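Local coordinates for protein kallistatin (Homo sapiens, PDB 6F4V) that inhibits tissue kallikrein as a secreted serpin, forming a stable equimolar complex with the protease after cleavage at its reactive site, at residues F12-E23 against Y281-F292. Sequence-based numbering, arbitrary orientation.
Sequences FAFRFYYLIASE and YVLDQILPRLGF. With EDO (1,2-ethanediol), chain G.
Phe16 and Leu290 mark the closest approach of the two backbones, their CA atoms 7.3 Å apart, where the last three turns of helix 6-23 pass a chain that leaves strand 269-282, makes the short helix that starts at Leu283 and turns back through Gly291. That turn is tied by Leu287 O, which accepts from Leu290 N and Phe292 N on opposite faces of its carbonyl plane.

The packing illustrates how one ring can organise an interface. With CG anti to the backbone N (chi1 -170°), the Phe16 ring extends among Leu283, Ile286, Leu287 and Leu290; its CD2 lies 3.6 Å from Leu290 CD1 and its CE2 3.7 Å from Leu283 CD2. Its far edge points at the face of Tyr281, a T-shaped pair with centroids 5.9 Å apart. Leu19 spreads its two methyls, CD1 against Leu290 CG at 3.6 Å and CD2 against Ile286 CG2, while Ile20 lays CG2 beside Tyr281 CE1.

Polar groups border this apolar centre. Glu23 receives Arg289 side-on through both syn lone pairs, NE to OE2 and NH2 to OE1, each 2.8 Å, and Arg289 NH1 is held by Gln285 O at 2.7 Å, which fixes the guanidinium's rotation. At the other end Arg15 NH1 makes a weak bond to Leu290 O, its guanidinium being held more firmly by Asp11 and Gly58.

Helix 33-44 closes over Phe12 and Leu287, and the whole joins the N-terminal helix of the serpin fold to the connection that leaves strand 269-282 of the large β-sheet, next to strand 312-324.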
ATOM      1  N   PHE A  12       0.873   7.473   8.341  1.00 21.27           N
ATOM      2  CA  PHE A  12      -0.137   6.427   8.305  1.00 20.86           C
ATOM      3  C   PHE A  12       0.450   5.080   7.897  1.00 20.95           C
ATOM      4  O   PHE A  12       0.157   4.048   8.531  1.00 19.91           O
ATOM      5  CB  PHE A  12      -1.280   6.790   7.377  1.00 21.48           C
ATOM      6  CG  PHE A  12      -2.327   5.745   7.308  1.00 21.81           C
ATOM      7  CD1 PHE A  12      -3.197   5.559   8.376  1.00 22.56           C
ATOM      8  CD2 PHE A  12      -2.412   4.894   6.233  1.00 22.52           C
ATOM      9  CE1 PHE A  12      -4.154   4.560   8.359  1.00 22.81           C
ATOM     10  CE2 PHE A  12      -3.379   3.889   6.207  1.00 23.71           C
ATOM     11  CZ  PHE A  12      -4.270   3.739   7.274  1.00 23.75           C
ATOM     12  N   ALA A  13       1.265   5.097   6.824  1.00 19.85           N
ATOM     13  CA  ALA A  13       1.913   3.858   6.334  1.00 19.72           C
ATOM     14  C   ALA A  13       2.604   3.076   7.425  1.00 19.79           C
ATOM     15  O   ALA A  13       2.347   1.866   7.616  1.00 19.89           O
ATOM     16  CB  ALA A  13       2.900   4.161   5.241  1.00 19.17           C
ATOM     17  N   PHE A  14       3.440   3.776   8.179  1.00 20.49           N
ATOM     18  CA  PHE A  14       4.219   3.127   9.224  1.00 21.06           C
ATOM     19  C   PHE A  14       3.424   2.795  10.499  1.00 21.54           C
ATOM     20  O   PHE A  14       3.729   1.808  11.163  1.00 20.93           O
ATOM     21  CB  PHE A  14       5.521   3.878   9.480  1.00 21.54           C
ATOM     22  CG  PHE A  14       6.485   3.765   8.312  1.00 22.18           C
ATOM     23  CD1 PHE A  14       7.141   2.564   8.055  1.00 22.70           C
ATOM     24  CD2 PHE A  14       6.683   4.824   7.433  1.00 22.50           C
ATOM     25  CE1 PHE A  14       7.992   2.423   6.956  1.00 22.41           C
ATOM     26  CE2 PHE A  14       7.526   4.679   6.318  1.00 22.94           C
ATOM     27  CZ  PHE A  14       8.192   3.490   6.096  1.00 22.85           C
ATOM     28  N   ARG A  15       2.384   3.569  10.793  1.00 21.72           N
ATOM     29  CA  ARG A  15       1.455   3.225  11.882  1.00 22.53           C
ATOM     30  C   ARG A  15       0.700   1.939  11.563  1.00 22.16           C
ATOM     31  O   ARG A  15       0.552   1.061  12.444  1.00 21.29           O
ATOM     32  CB  ARG A  15       0.477   4.368  12.183  1.00 23.56           C
ATOM     33  CG  ARG A  15       1.061   5.466  13.089  1.00 24.77           C
ATOM     34  CD  ARG A  15      -0.018   6.390  13.629  1.00 26.78           C
ATOM     35  NE  ARG A  15      -0.552   7.211  12.573  1.00 26.59           N
ATOM     36  CZ  ARG A  15      -1.808   7.240  12.122  1.00 26.27           C
ATOM     37  NH1 ARG A  15      -2.797   6.532  12.662  1.00 26.87           N
ATOM     38  NH2 ARG A  15      -2.076   8.053  11.107  1.00 25.73           N
ATOM     39  N   PHE A  16       0.220   1.815  10.312  1.00 21.75           N
ATOM     40  CA  PHE A  16      -0.513   0.626   9.898  1.00 21.67           C
ATOM     41  C   PHE A  16       0.399  -0.600   9.966  1.00 21.53           C
ATOM     42  O   PHE A  16       0.022  -1.639  10.517  1.00 20.96           O
ATOM     43  CB  PHE A  16      -1.122   0.793   8.503  1.00 21.95           C
ATOM     44  CG  PHE A  16      -2.076  -0.300   8.117  1.00 22.40           C
ATOM     45  CD1 PHE A  16      -1.617  -1.491   7.542  1.00 23.21           C
ATOM     46  CD2 PHE A  16      -3.428  -0.139   8.282  1.00 23.73           C
ATOM     47  CE1 PHE A  16      -2.487  -2.500   7.194  1.00 23.84           C
ATOM     48  CE2 PHE A  16      -4.320  -1.149   7.917  1.00 23.99           C
ATOM     49  CZ  PHE A  16      -3.849  -2.333   7.364  1.00 23.55           C
ATOM     50  N   TYR A  17       1.587  -0.476   9.400  1.00 21.64           N
ATOM     51  CA  TYR A  17       2.582  -1.567   9.418  1.00 21.56           C
ATOM     52  C   TYR A  17       2.822  -2.007  10.868  1.00 22.15           C
ATOM     53  O   TYR A  17       2.823  -3.201  11.197  1.00 22.36           O
ATOM     54  CB  TYR A  17       3.895  -1.158   8.734  1.00 21.30           C
ATOM     55  CG  TYR A  17       4.848  -2.311   8.758  1.00 21.41           C
ATOM     56  CD1 TYR A  17       4.784  -3.300   7.818  1.00 21.47           C
ATOM     57  CD2 TYR A  17       5.693  -2.499   9.844  1.00 21.81           C
ATOM     58  CE1 TYR A  17       5.593  -4.434   7.907  1.00 22.43           C
ATOM     59  CE2 TYR A  17       6.481  -3.640   9.985  1.00 21.86           C
ATOM     60  CZ  TYR A  17       6.441  -4.604   9.014  1.00 22.85           C
ATOM     61  OH  TYR A  17       7.221  -5.757   9.177  1.00 24.22           O
ATOM     62  N   TYR A  18       3.098  -1.041  11.718  1.00 23.34           N
ATOM     63  CA  TYR A  18       3.459  -1.368  13.104  1.00 24.82           C
ATOM     64  C   TYR A  18       2.356  -2.167  13.809  1.00 24.85           C
ATOM     65  O   TYR A  18       2.639  -3.121  14.526  1.00 24.76           O
ATOM     66  CB  TYR A  18       3.766  -0.124  13.892  1.00 26.33           C
ATOM     67  CG  TYR A  18       4.274  -0.440  15.287  1.00 29.23           C
ATOM     68  CD1 TYR A  18       5.631  -0.693  15.501  1.00 30.16           C
ATOM     69  CD2 TYR A  18       3.411  -0.492  16.376  1.00 31.11           C
ATOM     70  CE1 TYR A  18       6.113  -0.971  16.776  1.00 33.17           C
ATOM     71  CE2 TYR A  18       3.889  -0.772  17.668  1.00 32.50           C
ATOM     72  CZ  TYR A  18       5.244  -1.003  17.852  1.00 33.73           C
ATOM     73  OH  TYR A  18       5.778  -1.290  19.103  1.00 35.47           O
ATOM     74  N   LEU A  19       1.112  -1.771  13.592  1.00 25.15           N
ATOM     75  CA  LEU A  19      -0.050  -2.452  14.199  1.00 26.25           C
ATOM     76  C   LEU A  19      -0.119  -3.904  13.706  1.00 26.04           C
ATOM     77  O   LEU A  19      -0.222  -4.837  14.514  1.00 27.11           O
ATOM     78  CB  LEU A  19      -1.348  -1.698  13.888  1.00 27.03           C
ATOM     79  CG  LEU A  19      -2.675  -2.327  14.409  1.00 28.86           C
ATOM     80  CD1 LEU A  19      -3.805  -1.328  14.421  1.00 30.93           C
ATOM     81  CD2 LEU A  19      -3.165  -3.472  13.560  1.00 30.73           C
ATOM     82  N   ILE A  20       0.010  -4.113  12.393  1.00 25.07           N
ATOM     83  CA  ILE A  20      -0.066  -5.461  11.832  1.00 26.03           C
ATOM     84  C   ILE A  20       1.078  -6.322  12.351  1.00 25.82           C
ATOM     85  O   ILE A  20       0.879  -7.472  12.757  1.00 27.62           O
ATOM     86  CB  ILE A  20       0.018  -5.484  10.269  1.00 26.88           C
ATOM     87  CG1 ILE A  20      -1.078  -4.612   9.641  1.00 27.46           C
ATOM     88  CG2 ILE A  20      -0.092  -6.914   9.731  1.00 27.35           C
ATOM     89  CD1 ILE A  20      -2.489  -4.978  10.022  1.00 28.51           C
ATOM     90  N   ALA A  21       2.271  -5.772  12.317  1.00 25.28           N
ATOM     91  CA  ALA A  21       3.474  -6.508  12.726  1.00 25.83           C
ATOM     92  C   ALA A  21       3.441  -6.881  14.201  1.00 28.46           C
ATOM     93  O   ALA A  21       3.960  -7.915  14.600  1.00 28.47           O
ATOM     94  CB  ALA A  21       4.716  -5.699  12.434  1.00 25.12           C
ATOM     95  N   SER A  22       2.853  -6.009  15.009  1.00 29.42           N
ATOM     96  CA  SER A  22       2.800  -6.270  16.438  1.00 31.96           C
ATOM     97  C   SER A  22       1.628  -7.201  16.793  1.00 32.42           C
ATOM     98  O   SER A  22       1.767  -8.015  17.710  1.00 33.07           O
ATOM     99  CB  SER A  22       2.863  -4.944  17.188  1.00 33.06           C
ATOM    100  OG  SER A  22       1.685  -4.292  17.019  1.00 36.91           O
ATOM    101  N   GLU A  23       0.503  -7.138  16.071  1.00 32.22           N
ATOM    102  CA  GLU A  23      -0.657  -8.002  16.352  1.00 33.59           C
ATOM    103  C   GLU A  23      -0.528  -9.402  15.747  1.00 35.76           C
ATOM    104  O   GLU A  23      -1.014 -10.367  16.348  1.00 35.99           O
ATOM    105  CB  GLU A  23      -1.966  -7.350  15.918  1.00 34.45           C
ATOM    106  CG  GLU A  23      -2.305  -6.138  16.788  1.00 33.92           C
ATOM    107  CD  GLU A  23      -3.615  -5.490  16.464  1.00 34.74           C
ATOM    108  OE1 GLU A  23      -4.322  -5.948  15.548  1.00 36.13           O
ATOM    109  OE2 GLU A  23      -3.945  -4.496  17.146  1.00 35.17           O
ATOM    110  N   TYR A 281      -6.526  -7.903   4.452  1.00 25.28           N
ATOM    111  CA  TYR A 281      -6.871  -7.223   5.701  1.00 25.77           C
ATOM    112  C   TYR A 281      -8.335  -6.838   5.729  1.00 25.84           C
ATOM    113  O   TYR A 281      -8.921  -6.418   4.719  1.00 24.71           O
ATOM    114  CB  TYR A 281      -5.960  -5.985   5.934  1.00 25.18           C
ATOM    115  CG  TYR A 281      -4.501  -6.386   5.818  1.00 24.66           C
ATOM    116  CD1 TYR A 281      -3.855  -7.050   6.848  1.00 24.82           C
ATOM    117  CD2 TYR A 281      -3.801  -6.192   4.625  1.00 24.17           C
ATOM    118  CE1 TYR A 281      -2.544  -7.483   6.722  1.00 24.25           C
ATOM    119  CE2 TYR A 281      -2.495  -6.621   4.482  1.00 23.64           C
ATOM    120  CZ  TYR A 281      -1.865  -7.276   5.532  1.00 24.46           C
ATOM    121  OH  TYR A 281      -0.578  -7.746   5.453  1.00 23.63           O
ATOM    122  N   VAL A 282      -8.908  -6.944   6.925  1.00 25.86           N
ATOM    123  CA  VAL A 282     -10.259  -6.489   7.204  1.00 25.64           C
ATOM    124  C   VAL A 282     -10.145  -5.148   7.926  1.00 25.53           C
ATOM    125  O   VAL A 282      -9.977  -5.072   9.162  1.00 25.70           O
ATOM    126  CB  VAL A 282     -11.044  -7.536   8.030  1.00 26.80           C
ATOM    127  CG1 VAL A 282     -12.491  -7.105   8.180  1.00 28.06           C
ATOM    128  CG2 VAL A 282     -10.988  -8.892   7.344  1.00 27.50           C
ATOM    129  N   LEU A 283     -10.191  -4.073   7.143  1.00 24.79           N
ATOM    130  CA  LEU A 283      -9.927  -2.747   7.677  1.00 24.58           C
ATOM    131  C   LEU A 283     -10.951  -2.293   8.716  1.00 24.91           C
ATOM    132  O   LEU A 283     -10.589  -1.583   9.655  1.00 24.05           O
ATOM    133  CB  LEU A 283      -9.861  -1.737   6.552  1.00 24.18           C
ATOM    134  CG  LEU A 283      -8.752  -1.936   5.516  1.00 23.77           C
ATOM    135  CD1 LEU A 283      -8.742  -0.790   4.524  1.00 23.23           C
ATOM    136  CD2 LEU A 283      -7.368  -2.111   6.130  1.00 23.68           C
ATOM    137  N   ASP A 284     -12.201  -2.724   8.568  1.00 26.42           N
ATOM    138  CA  ASP A 284     -13.231  -2.386   9.572  1.00 28.35           C
ATOM    139  C   ASP A 284     -12.913  -2.970  10.942  1.00 29.73           C
ATOM    140  O   ASP A 284     -13.356  -2.402  11.941  1.00 31.44           O
ATOM    141  CB  ASP A 284     -14.653  -2.772   9.131  1.00 29.66           C
ATOM    142  CG  ASP A 284     -14.766  -4.200   8.771  1.00 30.48           C
ATOM    143  OD1 ASP A 284     -14.465  -4.520   7.602  1.00 30.34           O
ATOM    144  OD2 ASP A 284     -15.090  -5.009   9.680  1.00 31.82           O
ATOM    145  N   GLN A 285     -12.124  -4.049  10.983  1.00 30.00           N
ATOM    146  CA  GLN A 285     -11.645  -4.647  12.233  1.00 32.22           C
ATOM    147  C   GLN A 285     -10.333  -4.053  12.740  1.00 31.63           C
ATOM    148  O   GLN A 285     -10.105  -4.035  13.951  1.00 35.30           O
ATOM    149  CB  GLN A 285     -11.568  -6.186  12.113  1.00 33.41           C
ATOM    150  CG  GLN A 285     -12.950  -6.824  11.980  1.00 35.89           C
ATOM    151  CD  GLN A 285     -12.908  -8.315  11.624  1.00 38.22           C
ATOM    152  OE1 GLN A 285     -11.840  -8.884  11.447  1.00 41.22           O
ATOM    153  NE2 GLN A 285     -14.090  -8.945  11.504  1.00 39.45           N
ATOM    154  N   ILE A 286      -9.512  -3.504  11.848  1.00 28.29           N
ATOM    155  CA  ILE A 286      -8.194  -2.953  12.193  1.00 26.70           C
ATOM    156  C   ILE A 286      -8.186  -1.457  12.491  1.00 25.30           C
ATOM    157  O   ILE A 286      -7.624  -1.024  13.491  1.00 25.51           O
ATOM    158  CB  ILE A 286      -7.185  -3.241  11.046  1.00 26.61           C
ATOM    159  CG1 ILE A 286      -6.950  -4.752  10.893  1.00 28.32           C
ATOM    160  CG2 ILE A 286      -5.847  -2.516  11.252  1.00 26.21           C
ATOM    161  CD1 ILE A 286      -6.396  -5.132   9.519  1.00 28.39           C
ATOM    162  N   LEU A 287      -8.819  -0.666  11.634  1.00 24.56           N
ATOM    163  CA  LEU A 287      -8.713   0.777  11.707  1.00 24.64           C
ATOM    164  C   LEU A 287      -9.274   1.436  12.940  1.00 25.37           C
ATOM    165  O   LEU A 287      -8.798   2.497  13.293  1.00 25.16           O
ATOM    166  CB  LEU A 287      -9.270   1.446  10.460  1.00 25.16           C
ATOM    167  CG  LEU A 287      -8.507   1.207   9.152  1.00 25.45           C
ATOM    168  CD1 LEU A 287      -9.186   1.979   8.049  1.00 26.37           C
ATOM    169  CD2 LEU A 287      -7.035   1.538   9.196  1.00 26.01           C
ATOM    170  N   PRO A 288     -10.234   0.810  13.652  1.00 26.71           N
ATOM    171  CA  PRO A 288     -10.605   1.433  14.920  1.00 28.06           C
ATOM    172  C   PRO A 288      -9.429   1.610  15.894  1.00 29.42           C
ATOM    173  O   PRO A 288      -9.483   2.495  16.757  1.00 32.61           O
ATOM    174  CB  PRO A 288     -11.646   0.455  15.496  1.00 28.46           C
ATOM    175  CG  PRO A 288     -12.275  -0.121  14.284  1.00 28.04           C
ATOM    176  CD  PRO A 288     -11.121  -0.319  13.330  1.00 27.35           C
ATOM    177  N   ARG A 289      -8.385   0.786  15.768  1.00 28.58           N
ATOM    178  CA  ARG A 289      -7.189   0.937  16.578  1.00 28.97           C
ATOM    179  C   ARG A 289      -6.147   1.902  16.026  1.00 28.57           C
ATOM    180  O   ARG A 289      -5.112   2.070  16.659  1.00 28.51           O
ATOM    181  CB  ARG A 289      -6.582  -0.425  16.869  1.00 30.14           C
ATOM    182  CG  ARG A 289      -7.505  -1.264  17.723  1.00 31.98           C
ATOM    183  CD  ARG A 289      -6.912  -2.605  18.122  1.00 33.35           C
ATOM    184  NE  ARG A 289      -6.518  -3.460  17.007  1.00 33.21           N
ATOM    185  CZ  ARG A 289      -7.353  -4.063  16.154  1.00 34.95           C
ATOM    186  NH1 ARG A 289      -8.672  -3.888  16.222  1.00 35.90           N
ATOM    187  NH2 ARG A 289      -6.865  -4.820  15.184  1.00 35.15           N
ATOM    188  N   LEU A 290      -6.428   2.556  14.893  1.00 28.09           N
ATOM    189  CA  LEU A 290      -5.550   3.573  14.315  1.00 28.47           C
ATOM    190  C   LEU A 290      -6.224   4.929  14.189  1.00 28.76           C
ATOM    191  O   LEU A 290      -5.824   5.731  13.357  1.00 28.81           O
ATOM    192  CB  LEU A 290      -5.072   3.113  12.932  1.00 28.88           C
ATOM    193  CG  LEU A 290      -4.189   1.886  12.912  1.00 28.86           C
ATOM    194  CD1 LEU A 290      -3.875   1.430  11.496  1.00 29.68           C
ATOM    195  CD2 LEU A 290      -2.900   2.149  13.682  1.00 30.29           C
ATOM    196  N   GLY A 291      -7.238   5.185  15.010  1.00 28.93           N
ATOM    197  CA  GLY A 291      -7.908   6.479  15.053  1.00 28.66           C
ATOM    198  C   GLY A 291      -9.285   6.556  14.407  1.00 27.26           C
ATOM    199  O   GLY A 291      -9.856   7.654  14.334  1.00 27.50           O
ATOM    200  N   PHE A 292      -9.819   5.427  13.938  1.00 25.82           N
ATOM    201  CA  PHE A 292     -11.060   5.451  13.167  1.00 26.70           C
ATOM    202  C   PHE A 292     -12.260   4.908  13.962  1.00 27.30           C
ATOM    203  O   PHE A 292     -13.202   4.383  13.374  1.00 26.66           O
ATOM    204  CB  PHE A 292     -10.891   4.681  11.856  1.00 25.89           C
ATOM    205  CG  PHE A 292      -9.827   5.279  10.951  1.00 25.42           C
ATOM    206  CD1 PHE A 292      -8.486   5.002  11.173  1.00 25.33           C
ATOM    207  CD2 PHE A 292     -10.170   6.152   9.945  1.00 25.54           C
ATOM    208  CE1 PHE A 292      -7.500   5.541  10.360  1.00 24.96           C
ATOM    209  CE2 PHE A 292      -9.186   6.699   9.120  1.00 26.40           C
ATOM    210  CZ  PHE A 292      -7.865   6.381   9.325  1.00 25.17           C
TER
HETATM  211  C1  EDO G 404      -3.847  -7.638  12.277  1.00 59.55           C
HETATM  212  O1  EDO G 404      -4.597  -7.899  13.473  1.00 56.62           O
HETATM  213  C2  EDO G 404      -3.823  -8.871  11.379  1.00 61.47           C
HETATM  214  O2  EDO G 404      -4.614  -8.672  10.200  1.00 61.68           O